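PDB 2ODF: hypothetical protein Atu2144 from Agrobacterium tumefaciens, which is of unknown function but, as a member of the N-formylglutamate amidohydrolase family, probably hydrolyses amide bonds. Local coordinates for residues Asp26-Cys31 with Thr76-Arg81; His55-Pro60 with Ser83-Asp88; Pro60-Val65 with Val151-Phe156; Ser155-Tyr160 with Ile226-Ile231; Arg165-Gly170 with Thr193-Asp198. All blocks are in the same frame, centred on the assembly; numbering follows the deposited sequence.

Contact 1: Asp26-Cys31 with Thr76-Arg81; sequences DVLLVC and TLVYQR
V27 and T76 meet through a water, which donates to V27 O at 2.6 Å and accepts from T76 N. One residue on, L28 lies beside T76, the two side chains pointing the same way; with CG anti to its backbone N (chi1 -179°), L28 reaches T76 CG2 with CD1 at 3.7 Å. The hydroxyl of T76 is held elsewhere, by N20 and R141. Direct pairing starts at L29, whose N donates to T76 O (2.9 Å) and whose O accepts from V78 N (2.9 Å). On the same face of the sheet, L77 CD1 folds back to L29 CB, 3.8 Å away, and these leucines pack against helix 62-73. V30 turns to the other face with V78, where F130 and I137 of helix 116-143 cover them. C31 then repeats the pattern: its N donates to V78 O (3.0 Å), its O receives the longer bond from Q80 N (3.3 Å), and its CB rests against Y79 CB. The strands run only 11° from parallel. Adjacent parallel strands with helix 62-73 lying between them in sequence form a beta-alpha-beta crossover, the repeating unit of three-layered alpha/beta folds.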
# COMPACT_ATOMS: atom_id res chain seq x y z
N ASP A 26 24.94 12.28 10.33
CA ASP A 26 24.83 11.03 9.57
C ASP A 26 23.62 10.17 10.01
O ASP A 26 23.08 9.40 9.22
CB ASP A 26 26.09 10.16 9.74
CG ASP A 26 27.38 10.85 9.27
OD1 ASP A 26 27.34 11.72 8.36
OD2 ASP A 26 28.44 10.50 9.84
N VAL A 27 23.19 10.29 11.27
CA VAL A 27 22.09 9.47 11.78
C VAL A 27 20.71 9.98 11.27
O VAL A 27 20.44 11.18 11.25
CB VAL A 27 22.14 9.38 13.32
CG1 VAL A 27 20.90 8.77 13.87
CG2 VAL A 27 23.37 8.57 13.77
N LEU A 28 19.89 9.05 10.79
CA LEU A 28 18.49 9.34 10.40
C LEU A 28 17.60 8.59 11.38
O LEU A 28 17.58 7.34 11.40
CB LEU A 28 18.22 8.88 8.97
CG LEU A 28 16.81 9.14 8.39
CD1 LEU A 28 16.37 10.61 8.46
CD2 LEU A 28 16.67 8.57 6.94
N LEU A 29 16.93 9.36 12.23
CA LEU A 29 16.08 8.81 13.26
C LEU A 29 14.68 8.61 12.71
O LEU A 29 14.16 9.49 11.99
CB LEU A 29 16.04 9.74 14.47
CG LEU A 29 17.35 9.91 15.26
CD1 LEU A 29 17.41 11.24 16.08
CD2 LEU A 29 17.62 8.67 16.13
N VAL A 30 14.09 7.46 13.04
CA VAL A 30 12.75 7.05 12.58
C VAL A 30 11.93 6.55 13.78
O VAL A 30 12.38 5.72 14.56
CB VAL A 30 12.84 5.94 11.49
CG1 VAL A 30 11.42 5.51 11.02
CG2 VAL A 30 13.77 6.43 10.32
N CYS A 31 10.71 7.07 13.91
CA CYS A 31 9.84 6.71 15.02
C CYS A 31 8.42 6.43 14.52
O CYS A 31 7.60 7.34 14.39
CB CYS A 31 9.84 7.83 16.08
SG CYS A 31 9.10 7.32 17.60
N THR A 76 18.22 14.41 11.52
CA THR A 76 16.85 14.40 11.04
C THR A 76 16.03 13.29 11.72
O THR A 76 16.51 12.17 11.97
CB THR A 76 16.84 14.22 9.53
OG1 THR A 76 17.56 15.30 8.93
CG2 THR A 76 15.41 14.14 8.97
N LEU A 77 14.78 13.63 12.00
CA LEU A 77 13.83 12.72 12.63
C LEU A 77 12.58 12.69 11.78
O LEU A 77 11.99 13.73 11.54
CB LEU A 77 13.47 13.16 14.03
CG LEU A 77 12.29 12.50 14.76
CD1 LEU A 77 12.48 10.99 14.88
CD2 LEU A 77 12.13 13.15 16.13
N VAL A 78 12.20 11.50 11.34
CA VAL A 78 10.95 11.25 10.62
C VAL A 78 10.06 10.43 11.52
O VAL A 78 10.47 9.38 12.02
CB VAL A 78 11.16 10.49 9.32
CG1 VAL A 78 9.80 10.33 8.57
CG2 VAL A 78 12.18 11.20 8.45
N TYR A 79 8.84 10.92 11.72
CA TYR A 79 7.93 10.26 12.63
C TYR A 79 6.49 10.27 12.08
O TYR A 79 6.11 11.12 11.26
CB TYR A 79 8.04 10.84 14.04
CG TYR A 79 7.53 12.25 14.21
CD1 TYR A 79 8.34 13.34 13.87
CD2 TYR A 79 6.28 12.50 14.73
CE1 TYR A 79 7.89 14.64 14.03
CE2 TYR A 79 5.83 13.83 14.90
CZ TYR A 79 6.64 14.88 14.54
OH TYR A 79 6.21 16.20 14.69
N GLN A 80 5.74 9.28 12.53
CA GLN A 80 4.34 9.10 12.17
C GLN A 80 3.49 9.86 13.17
O GLN A 80 3.68 9.72 14.39
CB GLN A 80 4.08 7.59 12.18
CG GLN A 80 2.73 7.07 11.86
CD GLN A 80 2.03 7.69 10.64
OE1 GLN A 80 2.31 7.36 9.47
NE2 GLN A 80 1.07 8.51 10.93
N ARG A 81 2.57 10.68 12.67
CA ARG A 81 1.74 11.54 13.53
C ARG A 81 0.43 10.90 14.03
O ARG A 81 -0.28 11.51 14.81
CB ARG A 81 1.49 12.88 12.83
CG ARG A 81 2.79 13.63 12.58
CD ARG A 81 2.58 14.99 12.01
NE ARG A 81 1.91 15.88 12.95
CZ ARG A 81 0.63 16.22 12.89
NH1 ARG A 81 -0.15 15.75 11.91
NH2 ARG A 81 0.13 17.04 13.81
O HOH W 1 20.42 13.42 9.84

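Contact 2: His55-Pro60 with Ser83-Asp88; sequences HAAWDP and SRLVYD
S83 and A57 join two irregular loops, and the hydroxyl of S83 does so as the centre of an ST turn. S83 OG donates to A57 O at 2.7 Å, and it accepts in turn from L85 N at 2.9 Å. With OG anti to its own backbone N (chi1 177°), the hydroxyl is set between the two loops and used as donor and acceptor at once. It approaches A57 O well off the carbonyl axis, with a C=O...OG angle of 119°. The same carbonyl lies next to a water that accepts from R84 N at 2.9 Å, so the backbone amides of both R84 and L85 are satisfied at this junction.

R84 reaches on from the turn and lies between two carboxylates. Its NH2 forms a salt bridge to D88 OD2 (2.9 Å), whereas NH1 has a long one to D59 OD1 (3.8 Å), the two side chains crossing at about a right angle. A water in the plane of the guanidinium accepts from R84 NH1 at 2.9 Å and also lies within bonding distance of D59 OD1 and H55 O. The carboxylates have further partners: S155 N binds D59 OD2, while N90 N and H33 NE2 bind D88 OD1. L85 packs on both alanines, its CD1 3.9 Å from A57 CB and its CD2 lying against the A56 carbonyl, 3.4 Å from A56 O.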
# COMPACT_ATOMS: atom_id res chain seq x y z
N HIS A 55 -0.24 2.22 26.12
CA HIS A 55 0.73 1.73 25.14
C HIS A 55 0.14 0.99 23.94
O HIS A 55 0.88 0.72 23.00
CB HIS A 55 1.77 0.84 25.82
CG HIS A 55 1.21 -0.46 26.31
ND1 HIS A 55 1.20 -1.59 25.54
CD2 HIS A 55 0.59 -0.78 27.47
CE1 HIS A 55 0.60 -2.56 26.20
NE2 HIS A 55 0.22 -2.10 27.38
N ALA A 56 -1.17 0.64 23.95
CA ALA A 56 -1.83 0.09 22.75
C ALA A 56 -1.74 1.07 21.57
O ALA A 56 -1.59 0.66 20.42
CB ALA A 56 -3.32 -0.24 23.02
N ALA A 57 -1.85 2.37 21.88
CA ALA A 57 -1.96 3.43 20.89
C ALA A 57 -0.64 4.02 20.42
O ALA A 57 -0.61 4.66 19.37
CB ALA A 57 -2.84 4.54 21.41
N TRP A 58 0.43 3.83 21.18
CA TRP A 58 1.72 4.43 20.86
C TRP A 58 2.83 3.81 21.71
O TRP A 58 2.57 2.98 22.58
CB TRP A 58 1.66 5.95 21.07
CG TRP A 58 1.61 6.38 22.51
CD1 TRP A 58 0.97 5.76 23.54
CD2 TRP A 58 2.22 7.54 23.06
NE1 TRP A 58 1.16 6.46 24.69
CE2 TRP A 58 1.92 7.56 24.43
CE3 TRP A 58 3.01 8.57 22.53
CZ2 TRP A 58 2.37 8.57 25.28
CZ3 TRP A 58 3.44 9.57 23.36
CH2 TRP A 58 3.12 9.56 24.73
N ASP A 59 4.07 4.19 21.42
CA ASP A 59 5.23 3.87 22.27
C ASP A 59 5.47 5.10 23.15
O ASP A 59 6.11 6.07 22.71
CB ASP A 59 6.48 3.62 21.43
CG ASP A 59 6.47 2.30 20.70
OD1 ASP A 59 5.38 1.67 20.56
OD2 ASP A 59 7.55 1.93 20.19
N PRO A 60 4.97 5.06 24.40
CA PRO A 60 5.19 6.22 25.28
C PRO A 60 6.67 6.46 25.51
O PRO A 60 7.43 5.51 25.72
CB PRO A 60 4.53 5.81 26.61
CG PRO A 60 3.91 4.50 26.41
CD PRO A 60 4.26 3.95 25.06
N SER A 83 -1.75 7.03 15.24
CA SER A 83 -1.58 5.82 16.00
C SER A 83 -1.36 4.57 15.18
O SER A 83 -2.01 4.37 14.11
CB SER A 83 -2.80 5.57 16.89
OG SER A 83 -2.67 4.36 17.60
N ARG A 84 -0.48 3.72 15.71
CA ARG A 84 -0.23 2.38 15.20
C ARG A 84 -1.51 1.51 15.22
O ARG A 84 -1.53 0.43 14.62
CB ARG A 84 0.85 1.68 16.04
CG ARG A 84 0.44 1.41 17.52
CD ARG A 84 1.51 0.69 18.31
NE ARG A 84 1.83 -0.60 17.72
CZ ARG A 84 2.67 -1.49 18.23
NH1 ARG A 84 3.34 -1.24 19.34
NH2 ARG A 84 2.87 -2.63 17.59
N LEU A 85 -2.51 1.93 16.00
CA LEU A 85 -3.80 1.21 15.99
C LEU A 85 -4.53 1.32 14.66
O LEU A 85 -5.24 0.38 14.28
CB LEU A 85 -4.72 1.69 17.10
CG LEU A 85 -4.33 1.32 18.53
CD1 LEU A 85 -5.18 2.14 19.47
CD2 LEU A 85 -4.49 -0.13 18.79
N VAL A 86 -4.34 2.44 13.96
CA VAL A 86 -4.94 2.63 12.65
C VAL A 86 -4.10 1.93 11.57
O VAL A 86 -4.62 1.15 10.76
CB VAL A 86 -5.15 4.13 12.32
CG1 VAL A 86 -5.85 4.28 10.95
CG2 VAL A 86 -6.03 4.78 13.40
N TYR A 87 -2.80 2.16 11.60
CA TYR A 87 -1.87 1.42 10.73
C TYR A 87 -0.52 1.38 11.43
O TYR A 87 0.06 2.45 11.74
CB TYR A 87 -1.74 2.04 9.31
CG TYR A 87 -1.04 1.07 8.39
CD1 TYR A 87 0.31 0.76 8.59
CD2 TYR A 87 -1.71 0.39 7.38
CE1 TYR A 87 0.95 -0.19 7.80
CE2 TYR A 87 -1.06 -0.54 6.58
CZ TYR A 87 0.29 -0.84 6.82
OH TYR A 87 0.98 -1.80 6.08
N ASP A 88 -0.01 0.18 11.68
CA ASP A 88 1.31 -0.00 12.27
C ASP A 88 2.34 0.10 11.15
O ASP A 88 2.55 -0.84 10.39
CB ASP A 88 1.43 -1.35 13.00
CG ASP A 88 2.72 -1.47 13.80
OD1 ASP A 88 3.70 -0.76 13.47
OD2 ASP A 88 2.75 -2.26 14.76
O HOH W 2 3.29 0.33 21.74
O HOH W 3 1.59 4.77 17.44

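Contact 3: Pro60-Val65 with Val151-Phe156; sequences PGALAV and VTIHSF
A62 and H154 mark the nearest approach of the two backbones, CA to CA 5.4 Å, where the start of helix 62-73 passes over the end of strand 149-156. This helix, which makes the crossover between strands 27-31 and 77-80, packs here on a face of the central sheet, as in layered alpha/beta folds. G61 holds the N-cap position with a positive phi of 91°, a conformation in which a beta carbon would press on P60 O. The first helical turn starts there, V65 N bonding to G61 O at 3.0 Å.

P60, just before the helix, with A62 and V65 in its first turn, meet I153 and S155 of the strand. A62 CB points at the strand backbone and settles 3.9 Å from I153 O and 4.0 Å from S155 N. I153 CG2, anti to its own backbone N, rises to A62 O at 3.4 Å and also touches V65 CG1, more loosely, at 4.4 Å. At the strand's end, S155 OG sits between its backbone N and carbonyl carbon (chi1 72°), which lifts it to P60 O for a 2.7 Å hydrogen bond; the donor is tilted 34° from the carbonyl plane.

S155 N is meanwhile bound by D59 OD2. The serine is therefore gripped at both backbone and side chain by consecutive residues, and these two polar bonds, set among mainly apolar packing, are consistent with a fixed position of the helix start over the sheet.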
# COMPACT_ATOMS: atom_id res chain seq x y z
N PRO A 60 4.97 5.06 24.40
CA PRO A 60 5.19 6.22 25.28
C PRO A 60 6.67 6.46 25.51
O PRO A 60 7.43 5.51 25.72
CB PRO A 60 4.53 5.81 26.61
CG PRO A 60 3.91 4.50 26.41
CD PRO A 60 4.26 3.95 25.06
N GLY A 61 7.07 7.72 25.41
CA GLY A 61 8.45 8.12 25.63
C GLY A 61 9.30 8.13 24.37
O GLY A 61 10.30 8.80 24.34
N ALA A 62 8.91 7.36 23.35
CA ALA A 62 9.79 7.10 22.21
C ALA A 62 10.06 8.35 21.36
O ALA A 62 11.20 8.61 20.99
CB ALA A 62 9.23 5.94 21.35
N LEU A 63 9.03 9.12 21.02
CA LEU A 63 9.19 10.35 20.25
C LEU A 63 10.00 11.38 21.08
O LEU A 63 10.82 12.12 20.55
CB LEU A 63 7.83 10.94 19.86
CG LEU A 63 7.81 12.22 19.08
CD1 LEU A 63 8.63 12.02 17.82
CD2 LEU A 63 6.32 12.69 18.80
N ALA A 64 9.78 11.37 22.40
CA ALA A 64 10.41 12.34 23.28
C ALA A 64 11.91 12.09 23.29
O ALA A 64 12.70 13.03 23.17
CB ALA A 64 9.84 12.22 24.71
N VAL A 65 12.27 10.81 23.45
CA VAL A 65 13.66 10.36 23.37
C VAL A 65 14.25 10.63 22.00
O VAL A 65 15.35 11.13 21.89
CB VAL A 65 13.81 8.87 23.74
CG1 VAL A 65 15.19 8.35 23.34
CG2 VAL A 65 13.53 8.67 25.24
N VAL A 151 18.31 4.65 12.23
CA VAL A 151 18.13 4.31 13.64
C VAL A 151 16.67 4.48 13.96
O VAL A 151 16.17 5.60 13.87
CB VAL A 151 18.97 5.22 14.56
CG1 VAL A 151 18.69 4.86 16.05
CG2 VAL A 151 20.48 5.13 14.22
N THR A 152 15.99 3.40 14.30
CA THR A 152 14.59 3.49 14.74
C THR A 152 14.49 3.43 16.28
O THR A 152 15.27 2.76 16.97
CB THR A 152 13.70 2.42 14.08
OG1 THR A 152 13.88 1.16 14.73
CG2 THR A 152 14.05 2.23 12.60
N ILE A 153 13.51 4.17 16.80
CA ILE A 153 13.34 4.34 18.25
C ILE A 153 11.97 3.86 18.68
O ILE A 153 10.94 4.37 18.21
CB ILE A 153 13.49 5.84 18.67
CG1 ILE A 153 14.82 6.45 18.18
CG2 ILE A 153 13.30 6.01 20.16
CD1 ILE A 153 16.09 5.80 18.73
N HIS A 154 11.97 2.92 19.62
CA HIS A 154 10.76 2.27 20.11
C HIS A 154 10.80 2.19 21.64
O HIS A 154 11.89 2.23 22.26
CB HIS A 154 10.66 0.83 19.58
CG HIS A 154 10.28 0.74 18.13
ND1 HIS A 154 11.11 1.12 17.11
CD2 HIS A 154 9.14 0.30 17.55
CE1 HIS A 154 10.51 0.90 15.95
NE2 HIS A 154 9.31 0.42 16.19
N SER A 155 9.63 2.04 22.25
CA SER A 155 9.54 1.65 23.66
C SER A 155 8.63 0.45 23.80
O SER A 155 7.79 0.15 22.91
CB SER A 155 9.11 2.81 24.60
OG SER A 155 7.74 3.18 24.47
N PHE A 156 8.82 -0.25 24.91
CA PHE A 156 8.09 -1.46 25.18
C PHE A 156 7.62 -1.48 26.62
O PHE A 156 8.20 -0.86 27.51
CB PHE A 156 8.88 -2.73 24.82
CG PHE A 156 10.15 -2.93 25.62
CD1 PHE A 156 11.34 -2.35 25.21
CD2 PHE A 156 10.17 -3.75 26.75
CE1 PHE A 156 12.54 -2.55 25.94
CE2 PHE A 156 11.37 -3.95 27.48
CZ PHE A 156 12.55 -3.36 27.04

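Contact 4: Ser155-Tyr160 with Ile226-Ile231; sequences SFTPVY and IRNDLI
F156 and R227 make the dense half of this contact. F156 N donates to I226 O at 3.0 Å, from above the carbonyl plane, while N228 N returns a shorter bond to F156 O, 2.7 Å and in the plane. F156 CG lies between its backbone N and carbonyl carbon (chi1 63°), and the ring is laid over the neighbouring strand: R227 CA sits 3.5 Å above the ring plane, over its centre, F156 CE1 comes within 3.2 Å of R227 N, and R227 CB makes a CH-pi contact with the same ring. On the other face of the sheet, S155 CB is close to I226 O and is touched by I231 CD1.

These are the parallel neighbours 149-156 and 220-227 of the central sheet, caught at their C-terminal ends. Beyond the pairing, strand 220-227 turns into the 3-10 segment 228-230, with L230 N bonded to R227 O and I231 N to N228 O.

P158 covers the margin of the tight part, lying against R227 and N228, and its CG comes 3.5 Å from D229 OD1 as P158 and D229 slide past each other in opposite directions. D229 itself sits at the border of the contact, where R227 grips its carboxylate side-on: NE holds OD1 at 2.7 Å and NH2 holds OD2, each oxygen using its syn lone pair. R227 NH1 goes to R165 O. On the looser, watery side, N228 ND2 stands beside T157 and donates to two waters; one, at 2.9 Å from ND2, donates to S155 OG, which itself donates to P60 O, and the other, at 3.0 Å from ND2, bonds to T157 OG1.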
# COMPACT_ATOMS: atom_id res chain seq x y z
N SER A 155 9.63 2.04 22.25
CA SER A 155 9.54 1.65 23.66
C SER A 155 8.63 0.45 23.80
O SER A 155 7.79 0.15 22.91
CB SER A 155 9.11 2.81 24.60
OG SER A 155 7.74 3.18 24.47
N PHE A 156 8.82 -0.25 24.91
CA PHE A 156 8.09 -1.46 25.18
C PHE A 156 7.62 -1.48 26.62
O PHE A 156 8.20 -0.86 27.51
CB PHE A 156 8.88 -2.73 24.82
CG PHE A 156 10.15 -2.93 25.62
CD1 PHE A 156 11.34 -2.35 25.21
CD2 PHE A 156 10.17 -3.75 26.75
CE1 PHE A 156 12.54 -2.55 25.94
CE2 PHE A 156 11.37 -3.95 27.48
CZ PHE A 156 12.55 -3.36 27.04
N THR A 157 6.52 -2.18 26.81
CA THR A 157 5.84 -2.26 28.09
C THR A 157 6.60 -3.20 29.06
O THR A 157 7.12 -4.24 28.66
CB THR A 157 4.39 -2.72 27.82
OG1 THR A 157 3.55 -2.32 28.90
CG2 THR A 157 4.34 -4.19 27.61
N PRO A 158 6.72 -2.81 30.34
CA PRO A 158 7.46 -3.66 31.28
C PRO A 158 6.84 -5.03 31.58
O PRO A 158 7.58 -5.95 31.87
CB PRO A 158 7.50 -2.83 32.57
CG PRO A 158 7.08 -1.47 32.22
CD PRO A 158 6.27 -1.54 30.95
N VAL A 159 5.52 -5.16 31.55
CA VAL A 159 4.86 -6.46 31.75
C VAL A 159 4.22 -6.93 30.44
O VAL A 159 3.42 -6.20 29.85
CB VAL A 159 3.78 -6.40 32.86
CG1 VAL A 159 3.00 -7.72 32.93
CG2 VAL A 159 4.41 -6.04 34.21
N TYR A 160 4.59 -8.14 30.01
CA TYR A 160 4.06 -8.74 28.79
C TYR A 160 3.68 -10.20 29.09
O TYR A 160 4.52 -10.99 29.52
CB TYR A 160 5.10 -8.69 27.66
CG TYR A 160 4.54 -9.00 26.28
CD1 TYR A 160 3.63 -8.14 25.68
CD2 TYR A 160 4.93 -10.15 25.58
CE1 TYR A 160 3.12 -8.41 24.43
CE2 TYR A 160 4.42 -10.43 24.32
CZ TYR A 160 3.51 -9.55 23.75
OH TYR A 160 2.97 -9.79 22.50
N ILE A 226 13.41 0.64 24.26
CA ILE A 226 13.60 1.15 25.61
C ILE A 226 12.39 0.77 26.44
O ILE A 226 11.25 1.08 26.07
CB ILE A 226 13.72 2.67 25.58
CG1 ILE A 226 14.81 3.10 24.59
CG2 ILE A 226 13.96 3.24 26.99
CD1 ILE A 226 14.66 4.55 24.19
N ARG A 227 12.59 0.13 27.60
CA ARG A 227 11.46 -0.21 28.45
C ARG A 227 10.79 1.08 28.93
O ARG A 227 11.46 1.99 29.41
CB ARG A 227 11.89 -1.12 29.60
CG ARG A 227 10.77 -1.95 30.19
CD ARG A 227 11.26 -2.81 31.34
NE ARG A 227 11.71 -1.97 32.46
CZ ARG A 227 12.60 -2.31 33.39
NH1 ARG A 227 13.19 -3.49 33.39
NH2 ARG A 227 12.91 -1.43 34.33
N ASN A 228 9.46 1.19 28.80
CA ASN A 228 8.86 2.54 28.79
C ASN A 228 8.87 3.24 30.15
O ASN A 228 8.83 4.45 30.20
CB ASN A 228 7.48 2.60 28.09
CG ASN A 228 6.37 1.96 28.89
OD1 ASN A 228 6.31 2.11 30.11
ND2 ASN A 228 5.42 1.27 28.18
N ASP A 229 8.97 2.47 31.23
CA ASP A 229 9.11 3.06 32.58
C ASP A 229 10.39 3.87 32.78
O ASP A 229 10.44 4.74 33.65
CB ASP A 229 9.01 1.96 33.67
CG ASP A 229 10.10 0.93 33.56
OD1 ASP A 229 10.15 0.25 32.53
OD2 ASP A 229 10.90 0.80 34.51
N LEU A 230 11.39 3.63 31.94
CA LEU A 230 12.66 4.32 32.03
C LEU A 230 12.59 5.69 31.36
O LEU A 230 13.50 6.50 31.48
CB LEU A 230 13.76 3.48 31.38
CG LEU A 230 14.05 2.12 32.01
CD1 LEU A 230 14.97 1.30 31.07
CD2 LEU A 230 14.64 2.27 33.41
N ILE A 231 11.53 5.95 30.61
CA ILE A 231 11.43 7.22 29.90
C ILE A 231 10.09 7.88 30.10
O ILE A 231 9.49 8.42 29.15
CB ILE A 231 11.78 7.03 28.39
CG1 ILE A 231 10.89 5.95 27.76
CG2 ILE A 231 13.29 6.70 28.25
CD1 ILE A 231 11.17 5.71 26.28
O HOH W 4 5.77 1.04 25.31
O HOH W 5 2.81 0.42 29.49

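Contact 5: Arg165-Gly170 with Thr193-Asp198; sequences REVEIG and TVRRND
I169 and V194 pair in parallel at the edge of the central sheet, within the beta-alpha-beta unit of strand 169-172, helix 178-186 and strand 194-196. R195 N donates to I169 O at 3.0 Å, almost straight in line with the carbonyl. One step earlier, T193 O takes two donors, E168 N at 2.9 Å and I169 N at 3.0 Å. The side chain of E168 closes the circuit: its extended chain brings OE1 to T193 N at 2.8 Å, a nearly straight bond (165° at the hydrogen) received on the anti lone pair. T193 OG1 reaches E166 O through a water, which donates to that carbonyl. V167 covers the other end, its CG2 3.9 Å from R195 CG as the two side chains slide past each other in opposite directions; its CG1 meets D198 OD1 at 3.6 Å. G170, without a side chain, lets D198 O come to 3.1 Å from its CA. E168 thus bonds to both backbone polar groups of T193, sharing the carbonyl with I169 N, which ties the strand start to the sheet, whereas buried D198 O has no conventional hydrogen-bond partner and is met here by a C-H donor, probably at some energetic cost.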
# COMPACT_ATOMS: atom_id res chain seq x y z
N ARG A 165 9.61 -7.96 32.26
CA ARG A 165 10.78 -7.95 31.40
C ARG A 165 11.93 -7.23 32.08
O ARG A 165 11.87 -6.04 32.37
CB ARG A 165 10.40 -7.37 30.02
CG ARG A 165 9.38 -8.32 29.37
CD ARG A 165 9.16 -8.22 27.87
NE ARG A 165 8.36 -7.08 27.52
CZ ARG A 165 7.65 -6.93 26.40
NH1 ARG A 165 7.61 -7.86 25.44
NH2 ARG A 165 7.00 -5.80 26.24
N GLU A 166 12.98 -7.98 32.39
CA GLU A 166 14.13 -7.38 33.06
C GLU A 166 15.03 -6.65 32.04
O GLU A 166 15.85 -5.81 32.43
CB GLU A 166 14.89 -8.44 33.87
CG GLU A 166 14.10 -8.95 35.11
CD GLU A 166 14.71 -10.20 35.74
OE1 GLU A 166 15.96 -10.33 35.76
OE2 GLU A 166 13.95 -11.07 36.21
N VAL A 167 14.86 -6.93 30.74
CA VAL A 167 15.62 -6.19 29.69
C VAL A 167 15.20 -4.73 29.71
O VAL A 167 14.00 -4.41 29.86
CB VAL A 167 15.49 -6.80 28.26
CG1 VAL A 167 14.01 -6.89 27.78
CG2 VAL A 167 16.35 -6.02 27.27
N GLU A 168 16.20 -3.85 29.62
CA GLU A 168 15.96 -2.42 29.75
C GLU A 168 16.12 -1.72 28.41
O GLU A 168 15.31 -0.90 28.04
CB GLU A 168 16.86 -1.81 30.83
CG GLU A 168 16.37 -2.17 32.21
CD GLU A 168 17.34 -1.73 33.34
OE1 GLU A 168 18.55 -1.84 33.16
OE2 GLU A 168 16.83 -1.30 34.41
N ILE A 169 17.18 -2.09 27.70
CA ILE A 169 17.45 -1.63 26.36
C ILE A 169 17.64 -2.86 25.49
O ILE A 169 18.53 -3.67 25.75
CB ILE A 169 18.74 -0.78 26.29
CG1 ILE A 169 18.68 0.42 27.22
CG2 ILE A 169 19.04 -0.31 24.83
CD1 ILE A 169 17.82 1.57 26.74
N GLY A 170 16.83 -2.98 24.43
CA GLY A 170 17.08 -3.94 23.38
C GLY A 170 17.77 -3.30 22.18
O GLY A 170 17.41 -2.20 21.75
N THR A 193 20.53 -3.16 31.75
CA THR A 193 20.44 -4.48 31.12
C THR A 193 20.13 -4.28 29.64
O THR A 193 19.03 -3.85 29.26
CB THR A 193 19.34 -5.32 31.77
OG1 THR A 193 19.61 -5.40 33.16
CG2 THR A 193 19.27 -6.75 31.18
N VAL A 194 21.13 -4.61 28.84
CA VAL A 194 21.15 -4.35 27.40
C VAL A 194 21.30 -5.68 26.70
O VAL A 194 22.21 -6.44 27.00
CB VAL A 194 22.33 -3.45 27.00
CG1 VAL A 194 22.32 -3.18 25.48
CG2 VAL A 194 22.31 -2.16 27.78
N ARG A 195 20.38 -6.00 25.79
CA ARG A 195 20.36 -7.31 25.17
C ARG A 195 20.04 -7.24 23.69
O ARG A 195 19.35 -6.34 23.24
CB ARG A 195 19.31 -8.19 25.85
CG ARG A 195 19.47 -8.36 27.36
CD ARG A 195 19.99 -9.70 27.69
NE ARG A 195 20.06 -9.95 29.14
CZ ARG A 195 21.02 -9.49 29.95
NH1 ARG A 195 22.02 -8.74 29.49
NH2 ARG A 195 20.98 -9.82 31.24
N ARG A 196 20.57 -8.21 22.95
CA ARG A 196 20.41 -8.32 21.51
C ARG A 196 19.05 -8.93 21.21
O ARG A 196 18.69 -9.99 21.78
CB ARG A 196 21.48 -9.25 20.95
CG ARG A 196 21.44 -9.45 19.45
CD ARG A 196 22.32 -10.63 19.05
NE ARG A 196 23.71 -10.36 19.41
CZ ARG A 196 24.55 -9.62 18.70
NH1 ARG A 196 24.17 -9.08 17.55
NH2 ARG A 196 25.78 -9.43 19.13
N ASN A 197 18.32 -8.30 20.31
CA ASN A 197 17.02 -8.79 19.85
C ASN A 197 16.16 -9.31 20.98
O ASN A 197 15.67 -10.43 20.94
CB ASN A 197 17.21 -9.85 18.76
CG ASN A 197 17.69 -9.25 17.46
OD1 ASN A 197 18.57 -9.77 16.79
ND2 ASN A 197 17.15 -8.13 17.13
N ASP A 198 15.94 -8.43 21.95
CA ASP A 198 15.18 -8.73 23.14
C ASP A 198 14.64 -7.38 23.57
O ASP A 198 15.43 -6.48 23.79
CB ASP A 198 16.17 -9.27 24.18
CG ASP A 198 15.50 -9.95 25.37
OD1 ASP A 198 14.30 -9.77 25.62
OD2 ASP A 198 16.25 -10.62 26.10
O HOH W 6 17.17 -5.32 34.59
O HOH W 7 20.76 -3.59 35.17

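Overall arrangement
Contacts 1, 3, 4 and 5 step across one mixed sheet, through strands 77-80, 27-31, 149-156, 220-227, 169-172 and 194-196 in that order. Centres of successive contacts in this series are each about 10 Å apart, and about 22 Å separates contacts 1 and 5. Contact 2 lies beyond the strand ends, about 12 Å from contact 3, with which it shares P60; contacts 3 and 4 share S155 and F156. Along the chain, contacts 1, 2 and 3 interleave, while contact 5 lies between the two halves of contact 4. Contacts 3 and 4, with contact 2 beside them, bring distant sequence to the C-terminal end of strand 149-156, the side where related hydrolases usually have their active sites.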